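PDB 7JL5: endonuclease 8-like 3 from Homo sapiens, which belongs to the endonuclease VIII-like family and carries, in this fragment, two GRF zinc fingers in tandem, each holding one zinc ion. Local coordinates for residues 11-16 and 34-39; 55-60 and 80-85. All blocks are in the same frame, centred on the assembly; numbering follows the deposited sequence.

Contact 1. Residues 11-16 and 34-39. With ZN (zinc ion), chain C.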
loop_
_atom_site.group_PDB
_atom_site.type_symbol
_atom_site.label_atom_id
_atom_site.label_comp_id
_atom_site.label_asym_id
_atom_site.label_seq_id
_atom_site.Cartn_x
_atom_site.Cartn_y
_atom_site.Cartn_z
ATOM N N SER A 11 9.199 -5.090 14.798
ATOM C CA SER A 11 10.307 -5.021 15.743
ATOM C C SER A 11 10.405 -6.275 16.605
ATOM O O SER A 11 11.494 -6.838 16.759
ATOM C CB SER A 11 10.158 -3.777 16.622
ATOM O OG SER A 11 8.794 -3.501 16.879
ATOM N N LYS A 12 9.283 -6.717 17.176
ATOM C CA LYS A 12 9.290 -7.937 17.976
ATOM C C LYS A 12 9.887 -9.096 17.188
ATOM O O LYS A 12 10.817 -9.767 17.648
ATOM C CB LYS A 12 7.870 -8.269 18.436
ATOM N N HIS A 13 9.356 -9.349 15.997
ATOM C CA HIS A 13 9.922 -10.309 15.063
ATOM C C HIS A 13 10.591 -9.534 13.938
ATOM O O HIS A 13 10.062 -8.521 13.474
ATOM C CB HIS A 13 8.847 -11.234 14.496
ATOM C CG HIS A 13 7.678 -11.431 15.409
ATOM N ND1 HIS A 13 6.396 -11.070 15.062
ATOM C CD2 HIS A 13 7.598 -11.942 16.662
ATOM C CE1 HIS A 13 5.573 -11.354 16.057
ATOM N NE2 HIS A 13 6.279 -11.884 17.040
ATOM N N ASN A 14 11.761 -9.996 13.508
ATOM C CA ASN A 14 12.494 -9.311 12.445
ATOM C C ASN A 14 12.066 -9.849 11.078
ATOM O O ASN A 14 12.866 -10.355 10.292
ATOM C CB ASN A 14 13.994 -9.463 12.665
ATOM C CG ASN A 14 14.804 -8.467 11.869
ATOM O OD1 ASN A 14 15.563 -8.840 10.975
ATOM N ND2 ASN A 14 14.644 -7.189 12.184
ATOM N N ARG A 15 10.770 -9.718 10.797
ATOM C CA ARG A 15 10.148 -10.352 9.642
ATOM C C ARG A 15 9.508 -9.312 8.733
ATOM O O ARG A 15 8.958 -8.311 9.204
ATOM C CB ARG A 15 9.107 -11.384 10.095
ATOM C CG ARG A 15 9.705 -12.509 10.931
ATOM C CD ARG A 15 8.726 -13.653 11.137
ATOM N NE ARG A 15 9.008 -14.785 10.257
ATOM C CZ ARG A 15 8.428 -14.992 9.077
ATOM N NH1 ARG A 15 7.519 -14.145 8.611
ATOM N NH2 ARG A 15 8.758 -16.058 8.360
ATOM N N LEU A 16 9.582 -9.565 7.426
ATOM C CA LEU A 16 9.121 -8.601 6.435
ATOM C C LEU A 16 7.612 -8.405 6.522
ATOM O O LEU A 16 6.842 -9.369 6.477
ATOM C CB LEU A 16 9.505 -9.063 5.031
ATOM C CG LEU A 16 10.852 -8.582 4.494
ATOM C CD1 LEU A 16 11.144 -9.242 3.155
ATOM C CD2 LEU A 16 10.879 -7.069 4.357
ATOM N N TYR A 34 1.891 -1.137 6.407
ATOM C CA TYR A 34 2.671 -2.324 6.713
ATOM C C TYR A 34 2.297 -2.861 8.086
ATOM O O TYR A 34 2.178 -2.104 9.060
ATOM C CB TYR A 34 4.165 -2.011 6.672
ATOM C CG TYR A 34 4.662 -1.609 5.308
ATOM C CD1 TYR A 34 4.550 -2.473 4.228
ATOM C CD2 TYR A 34 5.252 -0.371 5.100
ATOM C CE1 TYR A 34 5.005 -2.114 2.977
ATOM C CE2 TYR A 34 5.713 -0.002 3.852
ATOM C CZ TYR A 34 5.586 -0.878 2.794
ATOM O OH TYR A 34 6.041 -0.517 1.546
ATOM N N ALA A 35 2.127 -4.182 8.150
ATOM C CA ALA A 35 1.723 -4.872 9.364
ATOM C C ALA A 35 2.484 -6.185 9.474
ATOM O O ALA A 35 3.128 -6.641 8.523
ATOM C CB ALA A 35 0.210 -5.130 9.383
ATOM N N CYS A 36 2.387 -6.797 10.650
ATOM C CA CYS A 36 3.097 -8.038 10.915
ATOM C C CYS A 36 2.671 -9.116 9.918
ATOM O O CYS A 36 1.487 -9.207 9.568
ATOM C CB CYS A 36 2.824 -8.504 12.347
ATOM S SG CYS A 36 3.826 -9.893 12.910
ATOM N N PRO A 37 3.603 -9.945 9.442
ATOM C CA PRO A 37 3.263 -10.952 8.428
ATOM C C PRO A 37 2.796 -12.298 8.961
ATOM O O PRO A 37 2.384 -13.143 8.155
ATOM C CB PRO A 37 4.594 -11.118 7.675
ATOM C CG PRO A 37 5.625 -10.926 8.752
ATOM C CD PRO A 37 5.058 -9.866 9.681
ATOM N N LEU A 38 2.847 -12.527 10.266
ATOM C CA LEU A 38 2.520 -13.829 10.828
ATOM C C LEU A 38 1.011 -14.031 10.868
ATOM O O LEU A 38 0.236 -13.104 10.622
ATOM C CB LEU A 38 3.122 -13.949 12.225
ATOM C CG LEU A 38 4.623 -13.667 12.325
ATOM C CD1 LEU A 38 5.139 -13.979 13.722
ATOM C CD2 LEU A 38 5.390 -14.457 11.276
ATOM N N PRO A 39 0.557 -15.250 11.164
ATOM C CA PRO A 39 -0.884 -15.485 11.301
ATOM C C PRO A 39 -1.501 -14.550 12.330
ATOM O O PRO A 39 -0.811 -13.939 13.148
ATOM C CB PRO A 39 -0.964 -16.948 11.757
ATOM C CG PRO A 39 0.291 -17.566 11.244
ATOM C CD PRO A 39 1.337 -16.490 11.324
HETATM ZN ZN ZN C . 5.772 -9.110 14.108
#

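Contact 2. Residues 55-60 and 80-85. With ZN (zinc ion), chain D.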
loop_
_atom_site.group_PDB
_atom_site.type_symbol
_atom_site.label_atom_id
_atom_site.label_comp_id
_atom_site.label_asym_id
_atom_site.label_seq_id
_atom_site.Cartn_x
_atom_site.Cartn_y
_atom_site.Cartn_z
ATOM N N PRO A 55 4.653 8.794 -4.059
ATOM C CA PRO A 55 4.462 10.009 -4.860
ATOM C C PRO A 55 3.054 10.564 -4.700
ATOM O O PRO A 55 2.154 9.931 -4.143
ATOM C CB PRO A 55 4.723 9.544 -6.299
ATOM C CG PRO A 55 4.559 8.055 -6.264
ATOM C CD PRO A 55 4.993 7.626 -4.893
ATOM N N PHE A 56 2.875 11.781 -5.205
ATOM C CA PHE A 56 1.578 12.441 -5.232
ATOM C C PHE A 56 1.003 12.350 -6.640
ATOM O O PHE A 56 1.708 12.617 -7.620
ATOM C CB PHE A 56 1.697 13.906 -4.809
ATOM C CG PHE A 56 2.140 14.095 -3.388
ATOM C CD1 PHE A 56 1.213 14.148 -2.360
ATOM C CD2 PHE A 56 3.484 14.224 -3.078
ATOM C CE1 PHE A 56 1.618 14.321 -1.052
ATOM C CE2 PHE A 56 3.893 14.398 -1.771
ATOM C CZ PHE A 56 2.959 14.449 -0.757
ATOM N N CYS A 57 -0.267 11.968 -6.739
ATOM C CA CYS A 57 -0.932 11.951 -8.032
ATOM C C CYS A 57 -1.239 13.384 -8.463
ATOM O O CYS A 57 -0.939 14.356 -7.762
ATOM C CB CYS A 57 -2.201 11.103 -7.972
ATOM S SG CYS A 57 -3.610 11.882 -7.157
ATOM N N ASN A 58 -1.852 13.520 -9.637
ATOM C CA ASN A 58 -2.096 14.846 -10.191
ATOM C C ASN A 58 -3.186 15.609 -9.453
ATOM O O ASN A 58 -3.347 16.809 -9.699
ATOM C CB ASN A 58 -2.441 14.722 -11.673
ATOM C CG ASN A 58 -1.263 14.250 -12.502
ATOM O OD1 ASN A 58 -1.331 13.222 -13.174
ATOM N ND2 ASN A 58 -0.166 14.998 -12.448
ATOM N N HIS A 59 -3.931 14.956 -8.561
ATOM C CA HIS A 59 -4.867 15.664 -7.700
ATOM C C HIS A 59 -4.182 16.342 -6.520
ATOM O O HIS A 59 -4.816 17.153 -5.836
ATOM C CB HIS A 59 -5.930 14.711 -7.149
ATOM C CG HIS A 59 -6.999 14.349 -8.130
ATOM N ND1 HIS A 59 -7.081 13.104 -8.714
ATOM C CD2 HIS A 59 -8.045 15.061 -8.614
ATOM C CE1 HIS A 59 -8.128 13.066 -9.521
ATOM N NE2 HIS A 59 -8.726 14.243 -9.481
ATOM N N GLY A 60 -2.917 16.026 -6.263
ATOM C CA GLY A 60 -2.262 16.436 -5.043
ATOM C C GLY A 60 -2.402 15.458 -3.899
ATOM O O GLY A 60 -1.984 15.776 -2.779
ATOM N N PHE A 80 2.493 3.115 -9.007
ATOM C CA PHE A 80 1.663 4.045 -8.252
ATOM C C PHE A 80 0.584 4.632 -9.151
ATOM O O PHE A 80 0.836 4.939 -10.321
ATOM C CB PHE A 80 2.510 5.167 -7.640
ATOM C CG PHE A 80 3.527 4.683 -6.646
ATOM C CD1 PHE A 80 3.146 4.334 -5.362
ATOM C CD2 PHE A 80 4.863 4.576 -6.995
ATOM C CE1 PHE A 80 4.078 3.888 -4.447
ATOM C CE2 PHE A 80 5.800 4.131 -6.083
ATOM C CZ PHE A 80 5.406 3.786 -4.807
ATOM N N VAL A 81 -0.620 4.790 -8.597
ATOM C CA VAL A 81 -1.767 5.299 -9.339
ATOM C C VAL A 81 -2.582 6.223 -8.443
ATOM O O VAL A 81 -2.360 6.317 -7.236
ATOM C CB VAL A 81 -2.664 4.162 -9.878
ATOM C CG1 VAL A 81 -1.907 3.316 -10.883
ATOM C CG2 VAL A 81 -3.175 3.306 -8.729
ATOM N N CYS A 82 -3.539 6.910 -9.060
ATOM C CA CYS A 82 -4.469 7.749 -8.316
ATOM C C CYS A 82 -5.459 6.962 -7.455
ATOM O O CYS A 82 -6.041 5.981 -7.922
ATOM C CB CYS A 82 -5.336 8.547 -9.286
ATOM S SG CYS A 82 -6.453 9.733 -8.523
ATOM N N PRO A 83 -5.578 7.309 -6.157
ATOM C CA PRO A 83 -6.408 6.484 -5.267
ATOM C C PRO A 83 -7.902 6.753 -5.166
ATOM O O PRO A 83 -8.475 6.571 -4.087
ATOM C CB PRO A 83 -5.728 6.801 -3.929
ATOM C CG PRO A 83 -5.504 8.298 -4.043
ATOM C CD PRO A 83 -5.121 8.532 -5.509
ATOM N N LEU A 84 -8.557 7.162 -6.251
ATOM C CA LEU A 84 -9.901 7.710 -6.140
ATOM C C LEU A 84 -11.002 6.861 -6.764
ATOM O O LEU A 84 -12.181 7.166 -6.553
ATOM C CB LEU A 84 -9.955 9.111 -6.772
ATOM C CG LEU A 84 -9.412 10.267 -5.935
ATOM C CD1 LEU A 84 -9.765 11.593 -6.595
ATOM C CD2 LEU A 84 -9.946 10.222 -4.515
ATOM N N GLY A 85 -10.667 5.816 -7.511
ATOM C CA GLY A 85 -11.688 5.047 -8.194
ATOM C C GLY A 85 -11.735 5.375 -9.670
ATOM O O GLY A 85 -11.644 6.546 -10.048
HETATM ZN ZN ZN D . -5.347 11.723 -8.741
#

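Contact 1. Residues 11-16 and 34-39
His13 and Cys36 meet at a zinc ion, each giving one atom to it. The ND1 atom of His13 lies 2.3 Å from the zinc, and the SG atom of Cys36 lies 2.4 Å from it. The Cys36 SG stands anti to the backbone N (chi1 -171°). It sits at the edge of the imidazole, in the ring plane. Leu38 covers one face of the same ring. Its CD1 is 3.7 Å from the centroid of the His13 ring, shifted toward the rim in a CH-pi contact, and it comes closest to ND1 and CE1. Cys10 and Cys44 complete the four-ligand site of this GRF zinc finger, in which 11-16 leads into strand 18-21 while 34-39 runs out of strand 32-35. The other methyl of Leu38, CD2, packs against Arg15. CD2 of Leu38 is 3.4 Å from Arg15 NH1 and touches Arg15 CD as well. The two side chains run at about a right angle. The Arg15 chain is bent at chi3 (102°), and Pro37 CG lies at the edge of its guanidinium. Further out, Pro37 also touches Ile18 of strand 18-21. The carbonyl O of Leu38 accepts a hydrogen bond from Gln43 NE2.

Contact 2. Residues 55-60 and 80-85
The zinc site of the second GRF finger joins residues 55-60 to 80-85, with three of its four ligands here: Cys57, His59 and Cys82. Cys57 SG lies 2.4 Å from the zinc ion. His59 ND1 is 2.2 Å from the zinc, and Cys82 SG is at a similar distance. Cys90 supplies the fourth ligand. Cys57 and His59 come from one type I beta turn, Cys57 to Gly60, which is closed by a backbone hydrogen bond from Gly60 N to Cys57 O. The Cys57 SG sits between the backbone N and the carbonyl carbon (chi1 76°). There it also accepts a hydrogen bond from the backbone N of His59, 3.4 Å from N to SG. This thiolate is therefore gripped by both metal and amide, which would be expected to temper its charge. Leu84 reaches tip to tip toward His59. Its CD1 lies over one face of the imidazole, 3.9 Å from the ring centroid, and is offset toward the rim. Pro55 and Phe80 pack away from the zinc, at the strand end of the contact. Pro55 CD stands 3.5 Å from the centroid of the Phe80 ring, almost straight above its centre, and CG of the same proline rests over ring atoms CG and CD2. Phe80 also touches Met65 of the neighbouring strand 64-67. A turn with two ligands facing a cysteine just past a strand end is the arrangement of this zinc-ribbon finger.

Contacts 1 and 2 are counterparts in two successive fingers, each joining the loop before a three-stranded antiparallel sheet to the end of its middle strand. Their centres are 28 Å apart, on opposite sides of the chain's centre. Contact 1 is a surface contact with one buried residue among six. Contact 2 is partly buried, with three among seven. Both place a leucine methyl over a histidine bound through ND1. Both sites have three cysteines and one histidine; two of the ligands fall within contact 1 and three within contact 2. They differ at the margins: an arginine beside proline and leucine in contact 1, a proline CH-pi contact over a phenylalanine ring in contact 2.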